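Local coordinates for protein cellulase IBT99 (Metagenomes, PDB 6WBT) that probably hydrolyses 6-phospho-alpha-glucosides as a family 4 glycosidase, binding NAD, a manganese ion and glucose 6-phosphate, at residues D335-N346 and V359-V370. Residues are numbered along the deposited sequence; the frame is centred on the assembly and turned at random.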
loop_
_atom_site.group_PDB
_atom_site.type_symbol
_atom_site.label_atom_id
_atom_site.label_comp_id
_atom_site.label_asym_id
_atom_site.label_seq_id
_atom_site.Cartn_x
_atom_site.Cartn_y
_atom_site.Cartn_z
ATOM N N ASP A 335 -2.518 32.743 -10.682
ATOM C CA ASP A 335 -1.567 31.696 -10.304
ATOM C C ASP A 335 -0.687 32.158 -9.140
ATOM O O ASP A 335 0.543 32.103 -9.193
ATOM C CB ASP A 335 -0.724 31.266 -11.508
ATOM C CG ASP A 335 0.122 30.040 -11.228
ATOM O OD1 ASP A 335 -0.453 28.985 -10.891
ATOM O OD2 ASP A 335 1.361 30.132 -11.349
ATOM N N GLU A 336 -1.340 32.629 -8.075
ATOM C CA GLU A 336 -0.633 33.205 -6.939
ATOM C C GLU A 336 -0.017 32.159 -6.020
ATOM O O GLU A 336 0.743 32.529 -5.118
ATOM C CB GLU A 336 -1.577 34.097 -6.129
ATOM C CG GLU A 336 -2.353 35.102 -6.960
ATOM C CD GLU A 336 -3.004 36.174 -6.111
ATOM O OE1 GLU A 336 -2.473 37.304 -6.069
ATOM O OE2 GLU A 336 -4.039 35.884 -5.476
ATOM N N ARG A 337 -0.329 30.877 -6.221
ATOM C CA ARG A 337 0.223 29.789 -5.412
ATOM C C ARG A 337 -0.113 29.970 -3.933
ATOM O O ARG A 337 0.724 29.755 -3.055
ATOM C CB ARG A 337 1.735 29.656 -5.616
ATOM C CG ARG A 337 2.160 29.643 -7.074
ATOM C CD ARG A 337 1.423 28.565 -7.848
ATOM N NE ARG A 337 2.303 27.471 -8.244
ATOM C CZ ARG A 337 2.883 27.375 -9.436
ATOM N NH1 ARG A 337 2.676 28.311 -10.353
ATOM N NH2 ARG A 337 3.668 26.345 -9.712
ATOM N N SER A 338 -1.351 30.371 -3.656
ATOM C CA SER A 338 -1.785 30.565 -2.281
ATOM C C SER A 338 -1.944 29.223 -1.578
ATOM O O SER A 338 -2.504 28.273 -2.133
ATOM C CB SER A 338 -3.102 31.340 -2.242
ATOM O OG SER A 338 -3.508 31.589 -0.907
ATOM N N ARG A 339 -1.447 29.148 -0.346
ATOM C CA ARG A 339 -1.481 27.921 0.440
ATOM C C ARG A 339 -2.748 27.917 1.289
ATOM O O ARG A 339 -2.841 28.646 2.282
ATOM C CB ARG A 339 -0.231 27.807 1.309
ATOM C CG ARG A 339 -0.086 26.479 2.030
ATOM C CD ARG A 339 1.161 26.468 2.899
ATOM N NE ARG A 339 1.370 25.177 3.547
ATOM C CZ ARG A 339 0.829 24.828 4.709
ATOM N NH1 ARG A 339 0.038 25.674 5.355
ATOM N NH2 ARG A 339 1.077 23.632 5.225
ATOM N N GLN A 340 -3.721 27.095 0.901
ATOM C CA GLN A 340 -5.001 27.018 1.590
ATOM C C GLN A 340 -5.304 25.574 1.963
ATOM O O GLN A 340 -4.714 24.632 1.426
ATOM C CB GLN A 340 -6.142 27.579 0.728
ATOM C CG GLN A 340 -5.916 28.996 0.228
ATOM C CD GLN A 340 -5.896 30.021 1.346
ATOM O OE1 GLN A 340 -6.382 29.768 2.449
ATOM N NE2 GLN A 340 -5.329 31.189 1.066
ATOM N N LEU A 341 -6.243 25.412 2.893
ATOM C CA LEU A 341 -6.707 24.093 3.320
ATOM C C LEU A 341 -7.918 23.726 2.471
ATOM O O LEU A 341 -9.035 24.175 2.735
ATOM C CB LEU A 341 -7.047 24.094 4.807
ATOM C CG LEU A 341 -5.992 24.638 5.773
ATOM C CD1 LEU A 341 -6.486 24.539 7.208
ATOM C CD2 LEU A 341 -4.670 23.910 5.608
ATOM N N VAL A 342 -7.696 22.908 1.444
ATOM C CA VAL A 342 -8.744 22.521 0.513
ATOM C C VAL A 342 -8.972 21.017 0.622
ATOM O O VAL A 342 -8.219 20.293 1.274
ATOM C CB VAL A 342 -8.410 22.918 -0.937
ATOM C CG1 VAL A 342 -8.064 24.397 -1.017
ATOM C CG2 VAL A 342 -7.271 22.072 -1.456
ATOM N N ILE A 343 -10.029 20.557 -0.039
ATOM C CA ILE A 343 -10.429 19.155 -0.021
ATOM C C ILE A 343 -10.007 18.537 -1.347
ATOM O O ILE A 343 -10.514 18.913 -2.410
ATOM C CB ILE A 343 -11.938 19.005 0.210
ATOM C CG1 ILE A 343 -12.360 19.799 1.447
ATOM C CG2 ILE A 343 -12.310 17.538 0.359
ATOM C CD1 ILE A 343 -13.849 19.816 1.679
ATOM N N VAL A 344 -9.081 17.586 -1.288
ATOM C CA VAL A 344 -8.541 16.956 -2.492
ATOM C C VAL A 344 -8.647 15.446 -2.338
ATOM O O VAL A 344 -8.735 14.924 -1.215
ATOM C CB VAL A 344 -7.076 17.378 -2.750
ATOM C CG1 VAL A 344 -6.999 18.858 -3.082
ATOM C CG2 VAL A 344 -6.214 17.051 -1.542
ATOM N N PRO A 345 -8.658 14.715 -3.452
ATOM C CA PRO A 345 -8.536 13.253 -3.369
ATOM C C PRO A 345 -7.176 12.872 -2.805
ATOM O O PRO A 345 -6.148 13.432 -3.195
ATOM C CB PRO A 345 -8.695 12.795 -4.824
ATOM C CG PRO A 345 -9.378 13.932 -5.513
ATOM C CD PRO A 345 -8.899 15.171 -4.831
ATOM N N ASN A 346 -7.178 11.916 -1.874
ATOM C CA ASN A 346 -5.961 11.497 -1.189
ATOM C C ASN A 346 -4.902 11.023 -2.175
ATOM O O ASN A 346 -3.929 11.738 -2.439
ATOM C CB ASN A 346 -6.268 10.389 -0.180
ATOM C CG ASN A 346 -5.099 10.098 0.735
ATOM O OD1 ASN A 346 -4.249 10.957 0.962
ATOM N ND2 ASN A 346 -5.050 8.883 1.267
ATOM N N VAL A 359 -9.584 14.048 1.622
ATOM C CA VAL A 359 -8.972 14.627 2.811
ATOM C C VAL A 359 -8.878 16.135 2.648
ATOM O O VAL A 359 -8.842 16.667 1.533
ATOM C CB VAL A 359 -7.587 14.002 3.075
ATOM C CG1 VAL A 359 -7.730 12.529 3.421
ATOM C CG2 VAL A 359 -6.689 14.184 1.861
ATOM N N GLU A 360 -8.836 16.833 3.780
ATOM C CA GLU A 360 -8.726 18.289 3.830
ATOM C C GLU A 360 -7.315 18.629 4.302
ATOM O O GLU A 360 -7.016 18.553 5.498
ATOM C CB GLU A 360 -9.793 18.879 4.749
ATOM C CG GLU A 360 -9.755 20.392 4.876
ATOM C CD GLU A 360 -10.986 20.947 5.568
ATOM O OE1 GLU A 360 -12.033 21.091 4.901
ATOM O OE2 GLU A 360 -10.912 21.232 6.781
ATOM N N ILE A 361 -6.453 19.002 3.361
ATOM C CA ILE A 361 -5.033 19.218 3.633
ATOM C C ILE A 361 -4.583 20.503 2.955
ATOM O O ILE A 361 -5.233 20.992 2.021
ATOM C CB ILE A 361 -4.174 18.032 3.147
ATOM C CG1 ILE A 361 -4.443 17.751 1.667
ATOM C CG2 ILE A 361 -4.442 16.794 3.991
ATOM C CD1 ILE A 361 -3.572 16.664 1.088
ATOM N N PRO A 362 -3.471 21.086 3.416
ATOM C CA PRO A 362 -2.966 22.301 2.766
ATOM C C PRO A 362 -2.481 22.024 1.351
ATOM O O PRO A 362 -1.880 20.985 1.069
ATOM C CB PRO A 362 -1.810 22.739 3.675
ATOM C CG PRO A 362 -1.402 21.499 4.391
ATOM C CD PRO A 362 -2.677 20.744 4.608
ATOM N N GLY A 363 -2.752 22.974 0.460
ATOM C CA GLY A 363 -2.319 22.864 -0.920
ATOM C C GLY A 363 -2.125 24.236 -1.527
ATOM O O GLY A 363 -2.670 25.235 -1.048
ATOM N N TYR A 364 -1.334 24.273 -2.595
ATOM C CA TYR A 364 -1.016 25.510 -3.298
ATOM C C TYR A 364 -1.962 25.667 -4.482
ATOM O O TYR A 364 -1.948 24.848 -5.408
ATOM C CB TYR A 364 0.442 25.513 -3.759
ATOM C CG TYR A 364 1.437 25.568 -2.619
ATOM C CD1 TYR A 364 1.792 24.418 -1.924
ATOM C CD2 TYR A 364 2.019 26.769 -2.236
ATOM C CE1 TYR A 364 2.698 24.464 -0.881
ATOM C CE2 TYR A 364 2.927 26.825 -1.195
ATOM C CZ TYR A 364 3.262 25.669 -0.521
ATOM O OH TYR A 364 4.165 25.719 0.516
ATOM N N VAL A 365 -2.780 26.716 -4.447
ATOM C CA VAL A 365 -3.784 26.953 -5.480
ATOM C C VAL A 365 -3.094 27.553 -6.701
ATOM O O VAL A 365 -2.610 28.687 -6.659
ATOM C CB VAL A 365 -4.906 27.866 -4.974
ATOM C CG1 VAL A 365 -5.873 28.191 -6.102
ATOM C CG2 VAL A 365 -5.637 27.212 -3.811
ATOM N N THR A 366 -3.052 26.795 -7.790
ATOM C CA THR A 366 -2.497 27.242 -9.056
ATOM C C THR A 366 -3.623 27.480 -10.053
ATOM O O THR A 366 -4.781 27.132 -9.814
ATOM C CB THR A 366 -1.505 26.215 -9.615
ATOM O OG1 THR A 366 -2.227 25.139 -10.226
ATOM C CG2 THR A 366 -0.636 25.656 -8.500
ATOM N N ASP A 367 -3.269 28.073 -11.195
ATOM C CA ASP A 367 -4.257 28.253 -12.254
ATOM C C ASP A 367 -4.629 26.944 -12.936
ATOM O O ASP A 367 -5.511 26.947 -13.803
ATOM C CB ASP A 367 -3.747 29.251 -13.296
ATOM C CG ASP A 367 -2.574 28.718 -14.091
ATOM O OD1 ASP A 367 -1.572 28.300 -13.473
ATOM O OD2 ASP A 367 -2.658 28.708 -15.338
ATOM N N ARG A 368 -3.982 25.836 -12.571
ATOM C CA ARG A 368 -4.285 24.524 -13.117
ATOM C C ARG A 368 -5.027 23.628 -12.135
ATOM O O ARG A 368 -5.444 22.530 -12.517
ATOM C CB ARG A 368 -2.989 23.824 -13.554
ATOM C CG ARG A 368 -2.008 24.728 -14.284
ATOM C CD ARG A 368 -0.649 24.063 -14.414
ATOM N NE ARG A 368 -0.095 23.701 -13.112
ATOM C CZ ARG A 368 0.650 24.511 -12.366
ATOM N NH1 ARG A 368 0.936 25.734 -12.792
ATOM N NH2 ARG A 368 1.112 24.098 -11.194
ATOM N N GLY A 369 -5.198 24.065 -10.893
ATOM C CA GLY A 369 -5.826 23.290 -9.851
ATOM C C GLY A 369 -5.057 23.441 -8.557
ATOM O O GLY A 369 -4.350 24.426 -8.348
ATOM N N VAL A 370 -5.194 22.445 -7.687
ATOM C CA VAL A 370 -4.522 22.430 -6.394
ATOM C C VAL A 370 -3.383 21.423 -6.438
ATOM O O VAL A 370 -3.542 20.304 -6.942
ATOM C CB VAL A 370 -5.504 22.096 -5.257
ATOM C CG1 VAL A 370 -4.761 21.985 -3.935
ATOM C CG2 VAL A 370 -6.595 23.150 -5.173
#
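Arg339 lies alongside Pro362 on one face of an antiparallel pair, strands 338-345 and 359-366, which extends the NAD-binding Rossmann-type sheet beyond strand 167-170. The pairing rests on reciprocal backbone bonds, Gln340 with Gly363 and Val342 with Ile361, and the short segments run at 142°, a marked twist. Arg339 has CG anti to the backbone N (chi1 -172°) and stays extended to NE, which carries its guanidinium over the proline: Pro362 CB sits under one face, off-centre, and Pro362 CG is 3.4 Å from Arg339 NH2. Tyr364 OH lies at the edge of that group, near its plane, and bonds Glu371 of the second subunit; the Tyr364 ring, turned 77° from the guanidinium, has the Arg339 chain over one face, off-centre. The charge itself is held by Asp195 and the carbonyl of Ser194, so an alanine here would probably leave Asp195 without this salt-bridge mate and uncover the Pro362 ring. Farther along this face Leu341 CD2 packs on Pro362 CB at 3.6 Å, and Ile343 CG1 lies 3.7 Å from Glu360 OE1, an oxygen that accepts from Asn200 ND2; the Glu360 side chain comes within about 6 Å of the bound manganese ion. On the reverse face Val342 CG2 meets Val370 CG1 of the neighbouring strand 369-372 at 3.5 Å, while Val344 CG2 reaches Ile361 CG1. At the far end Arg337, bent at its second and third torsions, brings its guanidinium against the methyl of Thr366, with CG2 3.5 Å from NE; this guanidinium also salt-bridges Glu193 of the second subunit, whose Tyr364 accepts from NE, placing the strand pair at a subunit interface. The 366-369 turn is tied to Asp335, whose OD1 receives the backbone N of Asp367 on its anti lone pair in a nearly straight bond of 3.0 Å.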